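Local coordinates for protein condensin complex subunit 3 (Schizosaccharomyces pombe, PDB 5OQR) that serves as a regulatory subunit of condensin, the complex required to convert interphase chromatin into condensed, mitotic-like chromosomes, at residues N53-L58 and R97-Q102; I103-V108 and V142-R147. One frame throughout, in Å; residues are numbered along the deposited sequence.

Contact 1 of 2, residues N53-L58 and R97-Q102; sequences NADRVL and RYRCCQ
Ala54 opens the packing of helix 52-69 against helix 94-108, neighbouring helices of the first two HEAT repeats in this alpha-solenoid. The two short segments run in broadly the same direction, 29° apart, with their axes 12.4 Å from each other, so long side chains bridge the gap. Ala54 CB lies over one face of the Arg99 guanidinium, 3.7 Å from Arg99 NH1 and offset toward the rim, while Tyr98 CE2 lies over the opposite face, likewise offset, so the group is sandwiched between a methyl and a ring carbon. Arg99 NE donates to the carbonyl of Val47. One residue on, Asp55 brings OD1 to 2.8 Å from Gln102 NE2, the two side chains crossing at about a right angle. Its other oxygen, OD2, is 4.4 Å from Arg99 NH1, beyond a salt bridge but near enough that the charges probably attract. Leu58 then slides past Gln102 in the opposite direction, CD2 meeting Gln102 CG at 3.9 Å. A chi1 of -177° sets CG anti to the backbone N, and the extended chain beyond it carries the amide of Gln102 in among Asp55, Leu58 and Arg99. An alanine here would probably open a gap beside Leu58 CD2 and leave Arg99 NH1 without the amide oxygen. Gln102 OE1 accepts a hydrogen bond from Arg99 NH1 on a lone pair, 2.8 Å away and near the guanidinium plane.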
loop_
_atom_site.group_PDB
_atom_site.type_symbol
_atom_site.label_atom_id
_atom_site.label_comp_id
_atom_site.label_asym_id
_atom_site.label_seq_id
_atom_site.Cartn_x
_atom_site.Cartn_y
_atom_site.Cartn_z
ATOM N N ASN A 53 8.970 10.855 37.688
ATOM C CA ASN A 53 8.356 11.403 38.892
ATOM C C ASN A 53 7.109 12.213 38.575
ATOM O O ASN A 53 5.997 11.817 38.939
ATOM C CB ASN A 53 9.352 12.285 39.642
ATOM C CG ASN A 53 10.463 11.492 40.280
ATOM O OD1 ASN A 53 10.520 10.268 40.152
ATOM N ND2 ASN A 53 11.358 12.182 40.974
ATOM N N ALA A 54 7.294 13.353 37.909
ATOM C CA ALA A 54 6.214 14.293 37.624
ATOM C C ALA A 54 4.922 13.572 37.264
ATOM O O ALA A 54 3.833 14.002 37.658
ATOM C CB ALA A 54 6.623 15.233 36.491
ATOM N N ASP A 55 5.034 12.473 36.517
ATOM C CA ASP A 55 3.855 11.674 36.212
ATOM C C ASP A 55 3.384 10.902 37.438
ATOM O O ASP A 55 2.180 10.820 37.701
ATOM C CB ASP A 55 4.154 10.729 35.049
ATOM C CG ASP A 55 4.539 11.470 33.781
ATOM O OD1 ASP A 55 3.627 11.917 33.053
ATOM O OD2 ASP A 55 5.750 11.608 33.513
ATOM N N ARG A 56 4.317 10.337 38.209
ATOM C CA ARG A 56 3.939 9.665 39.449
ATOM C C ARG A 56 3.205 10.621 40.378
ATOM O O ARG A 56 2.096 10.330 40.842
ATOM C CB ARG A 56 5.173 9.095 40.148
ATOM C CG ARG A 56 5.871 7.981 39.396
ATOM C CD ARG A 56 6.643 7.093 40.357
ATOM N NE ARG A 56 7.685 6.326 39.683
ATOM C CZ ARG A 56 8.872 6.818 39.338
ATOM N NH1 ARG A 56 9.175 8.084 39.594
ATOM N NH2 ARG A 56 9.757 6.043 38.728
ATOM N N VAL A 57 3.819 11.771 40.668
ATOM C CA VAL A 57 3.169 12.777 41.504
ATOM C C VAL A 57 1.796 13.110 40.939
ATOM O O VAL A 57 0.792 13.136 41.661
ATOM C CB VAL A 57 4.051 14.034 41.612
ATOM C CG1 VAL A 57 3.357 15.107 42.442
ATOM C CG2 VAL A 57 5.401 13.684 42.223
ATOM N N LEU A 58 1.735 13.370 39.634
ATOM C CA LEU A 58 0.461 13.697 39.010
ATOM C C LEU A 58 -0.498 12.515 39.058
ATOM O O LEU A 58 -1.713 12.711 39.174
ATOM C CB LEU A 58 0.694 14.153 37.569
ATOM C CG LEU A 58 -0.482 14.747 36.788
ATOM C CD1 LEU A 58 -1.416 15.568 37.671
ATOM C CD2 LEU A 58 0.049 15.596 35.642
ATOM N N ARG A 97 3.594 25.010 29.328
ATOM C CA ARG A 97 2.404 24.773 28.518
ATOM C C ARG A 97 2.065 23.288 28.464
ATOM O O ARG A 97 0.891 22.910 28.538
ATOM C CB ARG A 97 2.616 25.318 27.108
ATOM C CG ARG A 97 2.031 26.699 26.870
ATOM C CD ARG A 97 2.322 27.163 25.455
ATOM N NE ARG A 97 3.754 27.139 25.171
ATOM C CZ ARG A 97 4.279 27.198 23.952
ATOM N NH1 ARG A 97 3.491 27.280 22.889
ATOM N NH2 ARG A 97 5.595 27.168 23.798
ATOM N N TYR A 98 3.081 22.435 28.329
ATOM C CA TYR A 98 2.840 21.000 28.229
ATOM C C TYR A 98 2.341 20.431 29.551
ATOM O O TYR A 98 1.423 19.605 29.568
ATOM C CB TYR A 98 4.117 20.293 27.774
ATOM C CG TYR A 98 4.242 18.858 28.228
ATOM C CD1 TYR A 98 3.533 17.847 27.597
ATOM C CD2 TYR A 98 5.082 18.514 29.276
ATOM C CE1 TYR A 98 3.650 16.533 28.005
ATOM C CE2 TYR A 98 5.206 17.203 29.692
ATOM C CZ TYR A 98 4.488 16.217 29.053
ATOM O OH TYR A 98 4.608 14.909 29.462
ATOM N N ARG A 99 2.928 20.863 30.669
ATOM C CA ARG A 99 2.447 20.408 31.969
ATOM C C ARG A 99 1.035 20.913 32.237
ATOM O O ARG A 99 0.179 20.156 32.709
ATOM C CB ARG A 99 3.398 20.866 33.075
ATOM C CG ARG A 99 4.795 20.259 32.998
ATOM C CD ARG A 99 4.775 18.754 33.214
ATOM N NE ARG A 99 6.119 18.183 33.199
ATOM C CZ ARG A 99 6.379 16.879 33.166
ATOM N NH1 ARG A 99 5.388 15.997 33.139
ATOM N NH2 ARG A 99 7.635 16.456 33.155
ATOM N N CYS A 100 0.769 22.185 31.938
ATOM C CA CYS A 100 -0.575 22.723 32.130
ATOM C C CYS A 100 -1.606 21.889 31.380
ATOM O O CYS A 100 -2.614 21.463 31.955
ATOM C CB CYS A 100 -0.626 24.182 31.677
ATOM S SG CYS A 100 0.008 25.364 32.888
ATOM N N CYS A 101 -1.369 21.646 30.089
ATOM C CA CYS A 101 -2.272 20.791 29.327
ATOM C C CYS A 101 -2.294 19.380 29.895
ATOM O O CYS A 101 -3.355 18.748 29.972
ATOM C CB CYS A 101 -1.856 20.771 27.857
ATOM S SG CYS A 101 -2.081 22.345 27.005
ATOM N N GLN A 102 -1.131 18.866 30.296
ATOM C CA GLN A 102 -1.069 17.538 30.898
ATOM C C GLN A 102 -1.948 17.462 32.139
ATOM O O GLN A 102 -2.748 16.533 32.294
ATOM C CB GLN A 102 0.379 17.192 31.242
ATOM C CG GLN A 102 0.574 15.801 31.822
ATOM C CD GLN A 102 2.002 15.552 32.258
ATOM O OE1 GLN A 102 2.695 16.466 32.703
ATOM N NE2 GLN A 102 2.454 14.311 32.131
#

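Contact 2 of 2, residues I103-V108 and V142-R147; sequences IIARVV and VVALSR
Ala105 and Ala144 mesh where the C-terminal parts of helices 94-108 and 135-145 come together, in HEAT repeats 2 and 3, and their small size lets the backbones approach closely: the two CA atoms are 3.7 Å apart. Each methyl is a low bump set against the other's main chain. Ala105 CB fits the dip between the Ala144 backbone, 3.5 Å away at Ala144 N, and Val143 CG1, while Ala144 CB lies against Ala105 CA, facing the groove between it and Ile104 CG2, and the two CB atoms meet at 3.6 Å. Val143, its CG1 anti to the backbone N, sets that methyl 4.0 Å from Ala105 CB, and Ile104 offers CG2 to Ala144 CB at 4.3 Å. A second patch follows where the register brings Val108 opposite Arg147. Here Val108 CG1 lies 3.7 Å from both CB and CG of Arg147, the aliphatic base of the arginine serving as an apolar surface. The Arg147 chain bends beyond CG, and Val143 O lies above one face of its guanidinium, offset toward the rim. Val143 O accepts a hydrogen bond from Ser146 OG, within the same segment. No hydrogen bond joins the two segments; the fit is mainly one of apolar side chains. Around it, Ile104 packs on helix 78-86 and, like Ala144, on helix 116-129, whereas Val143 and Arg147 touch helix 173-182.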
loop_
_atom_site.group_PDB
_atom_site.type_symbol
_atom_site.label_atom_id
_atom_site.label_comp_id
_atom_site.label_asym_id
_atom_site.label_seq_id
_atom_site.Cartn_x
_atom_site.Cartn_y
_atom_site.Cartn_z
ATOM N N ILE A 103 -1.814 18.440 33.035
ATOM C CA ILE A 103 -2.579 18.420 34.278
ATOM C C ILE A 103 -4.066 18.587 33.988
ATOM O O ILE A 103 -4.897 17.800 34.454
ATOM C CB ILE A 103 -2.068 19.509 35.240
ATOM C CG1 ILE A 103 -0.594 19.271 35.578
ATOM C CG2 ILE A 103 -2.892 19.515 36.523
ATOM C CD1 ILE A 103 0.081 20.450 36.244
ATOM N N ILE A 104 -4.422 19.612 33.213
ATOM C CA ILE A 104 -5.832 19.880 32.941
ATOM C C ILE A 104 -6.499 18.656 32.333
ATOM O O ILE A 104 -7.629 18.305 32.694
ATOM C CB ILE A 104 -5.975 21.115 32.033
ATOM C CG1 ILE A 104 -5.548 22.371 32.796
ATOM C CG2 ILE A 104 -7.416 21.262 31.533
ATOM C CD1 ILE A 104 -5.463 23.604 31.942
ATOM N N ALA A 105 -5.817 17.985 31.404
ATOM C CA ALA A 105 -6.401 16.816 30.755
ATOM C C ALA A 105 -6.791 15.758 31.777
ATOM O O ALA A 105 -7.887 15.190 31.715
ATOM C CB ALA A 105 -5.420 16.235 29.736
ATOM N N ARG A 106 -5.905 15.482 32.733
ATOM C CA ARG A 106 -6.156 14.408 33.686
ATOM C C ARG A 106 -7.137 14.831 34.772
ATOM O O ARG A 106 -7.984 14.034 35.188
ATOM C CB ARG A 106 -4.842 13.951 34.317
ATOM C CG ARG A 106 -3.803 13.464 33.322
ATOM C CD ARG A 106 -2.715 12.671 34.026
ATOM N NE ARG A 106 -1.610 12.321 33.137
ATOM C CZ ARG A 106 -0.542 11.625 33.511
ATOM N NH1 ARG A 106 0.415 11.352 32.636
ATOM N NH2 ARG A 106 -0.428 11.196 34.761
ATOM N N VAL A 107 -7.043 16.076 35.241
ATOM C CA VAL A 107 -7.843 16.490 36.390
ATOM C C VAL A 107 -9.306 16.654 35.997
ATOM O O VAL A 107 -10.206 16.198 36.712
ATOM C CB VAL A 107 -7.268 17.780 37.004
ATOM C CG1 VAL A 107 -8.104 18.222 38.197
ATOM C CG2 VAL A 107 -5.825 17.560 37.435
ATOM N N VAL A 108 -9.575 17.310 34.864
ATOM C CA VAL A 108 -10.960 17.484 34.436
ATOM C C VAL A 108 -11.636 16.132 34.270
ATOM O O VAL A 108 -12.838 15.994 34.525
ATOM C CB VAL A 108 -11.034 18.308 33.135
ATOM C CG1 VAL A 108 -10.487 17.515 31.948
ATOM C CG2 VAL A 108 -12.466 18.745 32.870
ATOM N N VAL A 142 -5.095 18.006 22.861
ATOM C CA VAL A 142 -6.265 17.322 22.316
ATOM C C VAL A 142 -6.877 16.413 23.373
ATOM O O VAL A 142 -8.103 16.275 23.460
ATOM C CB VAL A 142 -5.895 16.544 21.038
ATOM C CG1 VAL A 142 -5.242 17.473 20.019
ATOM C CG2 VAL A 142 -4.980 15.369 21.350
ATOM N N VAL A 143 -6.036 15.784 24.197
ATOM C CA VAL A 143 -6.546 14.960 25.288
ATOM C C VAL A 143 -7.361 15.816 26.246
ATOM O O VAL A 143 -8.466 15.443 26.657
ATOM C CB VAL A 143 -5.389 14.248 26.014
ATOM C CG1 VAL A 143 -5.928 13.319 27.095
ATOM C CG2 VAL A 143 -4.535 13.464 25.027
ATOM N N ALA A 144 -6.828 16.983 26.613
ATOM C CA ALA A 144 -7.573 17.904 27.463
ATOM C C ALA A 144 -8.834 18.387 26.761
ATOM O O ALA A 144 -9.934 18.338 27.324
ATOM C CB ALA A 144 -6.688 19.091 27.850
ATOM N N LEU A 145 -8.690 18.852 25.521
ATOM C CA LEU A 145 -9.831 19.402 24.800
ATOM C C LEU A 145 -10.889 18.335 24.549
ATOM O O LEU A 145 -12.092 18.612 24.629
ATOM C CB LEU A 145 -9.353 20.018 23.485
ATOM C CG LEU A 145 -10.225 21.132 22.912
ATOM C CD1 LEU A 145 -9.413 22.000 21.974
ATOM C CD2 LEU A 145 -11.420 20.569 22.188
ATOM N N SER A 146 -10.463 17.103 24.261
ATOM C CA SER A 146 -11.406 16.021 24.004
ATOM C C SER A 146 -12.326 15.749 25.186
ATOM O O SER A 146 -13.278 14.976 25.041
ATOM C CB SER A 146 -10.649 14.741 23.644
ATOM O OG SER A 146 -9.848 14.301 24.725
ATOM N N ARG A 147 -12.067 16.348 26.347
ATOM C CA ARG A 147 -12.951 16.192 27.494
ATOM C C ARG A 147 -14.153 17.126 27.446
ATOM O O ARG A 147 -15.041 17.007 28.297
ATOM C CB ARG A 147 -12.164 16.428 28.784
ATOM C CG ARG A 147 -11.092 15.385 29.043
ATOM C CD ARG A 147 -11.700 14.064 29.489
ATOM N NE ARG A 147 -10.757 12.956 29.369
ATOM C CZ ARG A 147 -10.669 12.140 28.320
ATOM N NH1 ARG A 147 -11.472 12.289 27.275
ATOM N NH2 ARG A 147 -9.772 11.164 28.318
#

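From the N terminus, helix 52-69 is followed by helix 78-86 before the chain returns as helix 94-108, whose first half closes contact 1 over 38 intervening residues. The second half of that helix starts contact 2, which closes after helix 116-129 when helix 135-145 comes alongside. The two loops therefore follow in series, without nesting or crossing, and share helix 94-108 as the middle member, tying HEAT repeats 1, 2 and 3 into one row. Their centres are only 11 Å apart and they touch directly: Arg106 NH1 makes a long, weak ion pair with Asp55 OD1, Leu58 CD2 packs on Ile103 CG1, and Cys101 O lies against Ala144 CB.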